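Local structure of DUF952 domain-containing protein (2O0Q) at residues E73-R76 against R80-H83; V61-E64 against D69-W72; A11-A16 against N55-A60. The protein is of unknown function but belongs to the DUF952 family of the ADP-ribosyl clan, and so may be distantly related to ADP-ribosyltransferases. One frame throughout, in Å; residues are numbered along the deposited sequence.

Contact 1: residues E73-R76 against R80-H83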
# COMPACT_ATOMS: atom_id res chain seq x y z
N GLU A 73 -10.43 -1.90 9.83
CA GLU A 73 -11.85 -2.10 9.58
C GLU A 73 -12.18 -3.39 8.83
O GLU A 73 -11.56 -3.71 7.82
CB GLU A 73 -12.39 -0.90 8.80
CG GLU A 73 -12.13 0.42 9.51
CD GLU A 73 -12.74 1.61 8.79
OE1 GLU A 73 -12.08 2.16 7.88
OE2 GLU A 73 -13.88 1.99 9.13
N ALA A 74 -13.17 -4.11 9.35
CA ALA A 74 -13.63 -5.37 8.76
C ALA A 74 -14.13 -5.10 7.34
O ALA A 74 -15.12 -4.38 7.14
CB ALA A 74 -14.75 -5.96 9.60
N SER A 75 -13.45 -5.68 6.36
CA SER A 75 -13.82 -5.45 4.97
C SER A 75 -13.87 -6.74 4.14
O SER A 75 -14.65 -7.64 4.43
CB SER A 75 -12.82 -4.45 4.35
OG SER A 75 -13.15 -4.12 3.02
N ARG A 76 -13.02 -6.81 3.12
CA ARG A 76 -12.96 -7.95 2.21
C ARG A 76 -12.87 -9.31 2.90
O ARG A 76 -11.94 -9.57 3.66
CB ARG A 76 -11.77 -7.77 1.26
CG ARG A 76 -11.86 -8.56 -0.03
CD ARG A 76 -10.79 -8.08 -1.01
NE ARG A 76 -9.44 -8.50 -0.63
CZ ARG A 76 -8.34 -7.79 -0.86
NH1 ARG A 76 -8.41 -6.61 -1.47
NH2 ARG A 76 -7.15 -8.27 -0.51
N ARG A 80 -9.90 -7.67 8.58
CA ARG A 80 -9.74 -6.26 8.93
C ARG A 80 -8.61 -5.62 8.14
O ARG A 80 -7.46 -6.07 8.21
CB ARG A 80 -9.46 -6.08 10.43
CG ARG A 80 -10.66 -6.36 11.34
CD ARG A 80 -10.33 -6.02 12.78
NE ARG A 80 -11.45 -6.23 13.70
CZ ARG A 80 -12.58 -5.54 13.69
NH1 ARG A 80 -12.77 -4.57 12.80
NH2 ARG A 80 -13.53 -5.81 14.57
N PHE A 81 -8.94 -4.59 7.37
CA PHE A 81 -7.93 -3.91 6.57
C PHE A 81 -7.48 -2.62 7.24
O PHE A 81 -8.28 -1.88 7.82
CB PHE A 81 -8.47 -3.59 5.17
CG PHE A 81 -8.48 -4.78 4.24
CD1 PHE A 81 -9.35 -5.84 4.44
CD2 PHE A 81 -7.58 -4.85 3.18
CE1 PHE A 81 -9.33 -6.95 3.60
CE2 PHE A 81 -7.55 -5.96 2.33
CZ PHE A 81 -8.43 -7.01 2.54
N PRO A 82 -6.17 -2.34 7.17
CA PRO A 82 -5.66 -1.11 7.79
C PRO A 82 -5.99 0.09 6.90
O PRO A 82 -5.60 0.13 5.74
CB PRO A 82 -4.16 -1.37 7.89
CG PRO A 82 -3.88 -2.23 6.69
CD PRO A 82 -5.07 -3.17 6.65
N HIS A 83 -6.72 1.04 7.47
CA HIS A 83 -7.13 2.26 6.77
C HIS A 83 -6.52 3.47 7.51
O HIS A 83 -6.81 3.69 8.69
CB HIS A 83 -8.66 2.39 6.76
CG HIS A 83 -9.36 1.32 5.98
ND1 HIS A 83 -8.73 0.54 5.03
CD2 HIS A 83 -10.66 0.96 5.94
CE1 HIS A 83 -9.61 -0.25 4.44
NE2 HIS A 83 -10.80 -0.01 4.98

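Contact 2: residues V61-E64 against D69-W72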
# COMPACT_ATOMS: atom_id res chain seq x y z
N VAL A 61 5.14 -0.45 5.65
CA VAL A 61 4.95 0.49 6.75
C VAL A 61 4.69 -0.15 8.11
O VAL A 61 3.88 -1.07 8.23
CB VAL A 61 3.78 1.44 6.43
CG1 VAL A 61 3.51 2.36 7.61
CG2 VAL A 61 4.08 2.25 5.17
N GLU A 62 5.38 0.34 9.14
CA GLU A 62 5.18 -0.17 10.49
C GLU A 62 3.86 0.43 10.97
O GLU A 62 3.73 1.64 11.05
CB GLU A 62 6.32 0.27 11.41
CG GLU A 62 6.56 -0.70 12.54
CD GLU A 62 7.12 -2.02 12.05
OE1 GLU A 62 6.88 -3.06 12.70
OE2 GLU A 62 7.82 -2.02 11.01
N ALA A 63 2.89 -0.43 11.28
CA ALA A 63 1.58 0.03 11.71
C ALA A 63 1.48 0.68 13.09
O ALA A 63 0.86 1.73 13.24
CB ALA A 63 0.58 -1.12 11.61
N GLU A 64 2.08 0.04 14.09
CA GLU A 64 2.02 0.55 15.46
C GLU A 64 2.35 2.03 15.64
O GLU A 64 1.58 2.77 16.25
CB GLU A 64 2.91 -0.30 16.36
N ASP A 69 -4.88 7.39 13.98
CA ASP A 69 -5.45 7.62 12.66
C ASP A 69 -5.47 6.35 11.81
O ASP A 69 -6.05 6.35 10.72
CB ASP A 69 -4.72 8.74 11.93
CG ASP A 69 -5.06 10.12 12.49
OD1 ASP A 69 -6.26 10.38 12.71
OD2 ASP A 69 -4.14 10.94 12.69
N LEU A 70 -4.83 5.29 12.30
CA LEU A 70 -4.83 4.02 11.58
C LEU A 70 -5.98 3.22 12.16
O LEU A 70 -5.98 2.89 13.35
CB LEU A 70 -3.53 3.26 11.80
CG LEU A 70 -3.18 2.10 10.84
CD1 LEU A 70 -2.39 1.05 11.61
CD2 LEU A 70 -4.43 1.48 10.24
N LYS A 71 -6.97 2.91 11.33
CA LYS A 71 -8.11 2.14 11.78
C LYS A 71 -8.14 0.81 11.05
O LYS A 71 -7.92 0.75 9.84
CB LYS A 71 -9.41 2.90 11.49
CG LYS A 71 -9.50 4.29 12.09
CD LYS A 71 -10.82 4.95 11.72
CE LYS A 71 -10.90 6.38 12.24
NZ LYS A 71 -12.15 7.07 11.77
N TRP A 72 -8.39 -0.26 11.80
CA TRP A 72 -8.48 -1.60 11.21
C TRP A 72 -9.96 -1.87 11.07
O TRP A 72 -10.66 -2.03 12.06
CB TRP A 72 -7.83 -2.64 12.12
CG TRP A 72 -6.35 -2.51 12.17
CD1 TRP A 72 -5.61 -1.66 12.95
CD2 TRP A 72 -5.41 -3.23 11.37
NE1 TRP A 72 -4.27 -1.81 12.69
CE2 TRP A 72 -4.12 -2.77 11.72
CE3 TRP A 72 -5.53 -4.22 10.39
CZ2 TRP A 72 -2.96 -3.27 11.12
CZ3 TRP A 72 -4.37 -4.72 9.79
CH2 TRP A 72 -3.10 -4.24 10.16

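Contact 3: residues A11-A16 against N55-A60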
# COMPACT_ATOMS: atom_id res chain seq x y z
N ALA A 11 5.12 7.11 -10.31
CA ALA A 11 4.80 8.53 -10.44
C ALA A 11 4.24 9.07 -9.13
O ALA A 11 4.65 10.12 -8.65
CB ALA A 11 3.78 8.73 -11.56
N GLU A 12 3.29 8.34 -8.55
CA GLU A 12 2.69 8.76 -7.31
C GLU A 12 3.68 8.79 -6.15
O GLU A 12 3.62 9.69 -5.30
CB GLU A 12 1.48 7.87 -6.98
CG GLU A 12 0.30 8.16 -7.90
CD GLU A 12 -0.81 7.12 -7.77
OE1 GLU A 12 -0.53 5.93 -8.03
OE2 GLU A 12 -1.95 7.50 -7.42
N TRP A 13 4.60 7.83 -6.12
CA TRP A 13 5.59 7.79 -5.06
C TRP A 13 6.57 8.95 -5.20
O TRP A 13 6.92 9.60 -4.21
CB TRP A 13 6.33 6.45 -5.07
CG TRP A 13 7.33 6.28 -3.96
CD1 TRP A 13 8.60 5.79 -4.07
CD2 TRP A 13 7.15 6.60 -2.57
NE1 TRP A 13 9.23 5.79 -2.85
CE2 TRP A 13 8.36 6.28 -1.90
CE3 TRP A 13 6.09 7.12 -1.82
CZ2 TRP A 13 8.54 6.46 -0.53
CZ3 TRP A 13 6.27 7.31 -0.44
CH2 TRP A 13 7.49 6.98 0.19
N ASP A 14 7.03 9.23 -6.42
CA ASP A 14 7.95 10.34 -6.62
C ASP A 14 7.24 11.64 -6.24
O ASP A 14 7.83 12.51 -5.59
CB ASP A 14 8.41 10.44 -8.08
CG ASP A 14 9.42 9.37 -8.45
OD1 ASP A 14 10.05 8.78 -7.54
OD2 ASP A 14 9.61 9.13 -9.66
N ALA A 15 5.98 11.77 -6.65
CA ALA A 15 5.19 12.95 -6.34
C ALA A 15 5.05 13.09 -4.83
O ALA A 15 5.05 14.20 -4.30
CB ALA A 15 3.81 12.83 -6.99
N ALA A 16 4.91 11.96 -4.15
CA ALA A 16 4.78 11.97 -2.70
C ALA A 16 6.07 12.47 -2.06
O ALA A 16 6.05 13.28 -1.14
CB ALA A 16 4.44 10.57 -2.20
N ASN A 55 6.00 -0.51 -13.47
CA ASN A 55 6.58 0.53 -12.64
C ASN A 55 5.83 0.78 -11.33
O ASN A 55 5.66 1.92 -10.92
CB ASN A 55 6.66 1.85 -13.43
CG ASN A 55 7.41 1.69 -14.73
OD1 ASN A 55 8.55 1.23 -14.76
ND2 ASN A 55 6.77 2.08 -15.83
N LEU A 56 5.38 -0.30 -10.70
CA LEU A 56 4.68 -0.18 -9.43
C LEU A 56 5.70 -0.24 -8.30
O LEU A 56 6.76 -0.85 -8.44
CB LEU A 56 3.67 -1.31 -9.24
CG LEU A 56 2.40 -1.31 -10.10
CD1 LEU A 56 1.58 -2.56 -9.80
CD2 LEU A 56 1.60 -0.05 -9.81
N VAL A 57 5.38 0.40 -7.19
CA VAL A 57 6.25 0.38 -6.03
C VAL A 57 5.47 -0.11 -4.82
O VAL A 57 4.28 0.19 -4.66
CB VAL A 57 6.86 1.79 -5.76
CG1 VAL A 57 5.78 2.83 -5.79
CG2 VAL A 57 7.59 1.80 -4.41
N LEU A 58 6.14 -0.89 -3.99
CA LEU A 58 5.54 -1.44 -2.78
C LEU A 58 6.14 -0.72 -1.58
O LEU A 58 7.36 -0.68 -1.41
CB LEU A 58 5.85 -2.94 -2.69
CG LEU A 58 5.31 -3.81 -1.55
CD1 LEU A 58 5.94 -3.39 -0.24
CD2 LEU A 58 3.79 -3.70 -1.48
N LEU A 59 5.28 -0.14 -0.74
CA LEU A 59 5.75 0.55 0.45
C LEU A 59 5.40 -0.30 1.67
O LEU A 59 4.24 -0.68 1.86
CB LEU A 59 5.08 1.93 0.61
CG LEU A 59 5.14 2.96 -0.52
CD1 LEU A 59 4.30 4.17 -0.13
CD2 LEU A 59 6.59 3.37 -0.81
N ALA A 60 6.41 -0.60 2.48
CA ALA A 60 6.23 -1.38 3.70
C ALA A 60 6.19 -0.38 4.84
O ALA A 60 7.10 0.44 5.00
CB ALA A 60 7.39 -2.35 3.88

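Contact 1: residues E73-R76 against R80-H83
E73 and F81 exchange a reciprocal pair of backbone hydrogen bonds, and this couple sets the register of the hairpin. E73 N gives its hydrogen to F81 O at 2.9 Å and F81 N returns one to E73 O at 2.8 Å, each within about 17° of straight. E73 O also receives a CA-H...O contact from R80 CA at 3.3 Å. One residue further on, A74 faces R80 in a non-hydrogen-bonded pair, with their CA atoms 4.0 Å apart. The small methyl of A74 suits such a close approach, while R80 lies along the A74 backbone, CG 3.9 Å from A74 N, and brings NH1 to 4.0 Å from A74 CB.

Beyond the strand, 73-76 turns so that R76 packs against the outer end of the F81 ring. R76 CB comes within 3.5 Å of F81 CE1. With CG anti to the backbone N (chi1 -158°) and a bend at chi3, the guanidinium folds over that end. There its flat face receives F81 CZ, 3.4 Å above its centre, the two planes 74° apart. A flat cation can thus pack on carbon while keeping its N-H groups for other partners: E44 makes a salt bridge with R76 NE, and T45 takes a hydrogen bond from NH2. On the same face of the sheet as F81, E73 OE1 is hydrogen-bonded to Y85 OH.

Helix 39-49 flanks the hairpin, touching R76 and F81, while P82 pairs through its backbone with L36 in the next strand, 34-38.

Contact 2: residues V61-E64 against D69-W72
L70 meets A63 through a single methyl group, and the leucine side chain can be traced outward to that point. Its CB leaves the strand in the direction of 61-64 but makes no close approach to it. CG lies anti to the backbone N (chi1 -163°), which carries the branch point toward A63. From there the two methyls part. CD1 is the tip that touches: it reaches A63 CB at 3.7 Å, an ordinary van der Waals distance, and stands equally far, 3.7 Å, from the carbonyl oxygen A63 O. The same methyl lies 3.6 Å from W72 NE1, two residues along its own strand, so it touches the alanine and the indole at once, the two directions nearly at a right angle. CD2, the second branch, lies over one face of the W72 indole, 4.1 Å above its plane and displaced toward the rim.

W72 adds a lighter touch of its own. The benzo part of the indole points an edge at the alanine, with CZ2 4.2 Å from A63 CB and the methyl near the ring plane. A63 CB is therefore met by both large side chains. Its smallness fits the place: a bare methyl is enough to meet both the leucine and the tryptophan. No hydrogen bond crosses the two segments, whose nearest CA atoms, those of A63 and L70, are 7.6 Å apart, so the joint is purely apolar.

I4 of strand 3-9 touches both A63 and W72, and P82 touches both L70 and W72. Strands 56-62 and 70-74 are not neighbours in the antiparallel sheet, three others lying between them in its order. A63, just past the end of strand 56-62, packs on edge strand 70-74, an approach consistent with a curved antiparallel sheet.

Contact 3: residues A11-A16 against N55-A60
A helix packed on the face of an antiparallel sheet is the fold element here: helix 10-19 lies against strand 56-62, and W13 is the side chain that bridges them. V57 and L59 stand two residues apart on the strand and both point their CB atoms toward the helix, giving the tryptophan a branched, wholly apolar bed. All three residues are buried, and no hydrogen bond joins the two segments.

W13 is long enough to span such a distance, since the nearest CA atoms, of W13 and V57, are still 7.5 Å apart. Its CG, anti to the backbone N (chi1 -177°), carries the indole out from the helix and onto the strand. V57 meets the root of the side chain: CG1 touches W13 CB at 3.7 Å, while CG2 lies 4.1 Å from W13 CD1, approaching the ring obliquely. The valine places CG1 between its backbone N and carbonyl carbon (chi1 48°), a less roomy setting that directs this methyl to the tryptophan CB.

The polar corner of the indole is not left without a partner in this apolar setting, because W13 NE1 hydrogen-bonds to E96 of strand 93-98, the neighbour of 56-62. V93 of that same strand also touches the W13 side chain.

Further out, both methyls of L59 lie on one face of the indole. CD1 is above its CE3-CZ3 edge, 3.7 Å from W13 CZ3. CD2 makes a CH-pi contact, 3.5 Å from the centroid of the six-membered ring and only 9° off its normal.

All three contacts reach the same six-stranded antiparallel sheet. Contact 3 closes first along the chain; contact 2 follows on the same strand, 56-62, and contact 1 begins where contact 2 ends, on strand 70-74. Contacts 1 and 2 have centres 11 Å apart and touch directly: H83 N and K71 O probably share a hydrogen bond, and P82 packs on W72. Contact 3 lies on the opposite side of the chain's centre from the other two, its centre about 22 Å from that of contact 1 and 19 Å from that of contact 2. The sheet thus links an outer hairpin, side-chain packing between two non-adjacent strands and a buried helix-on-sheet layer within one compact domain.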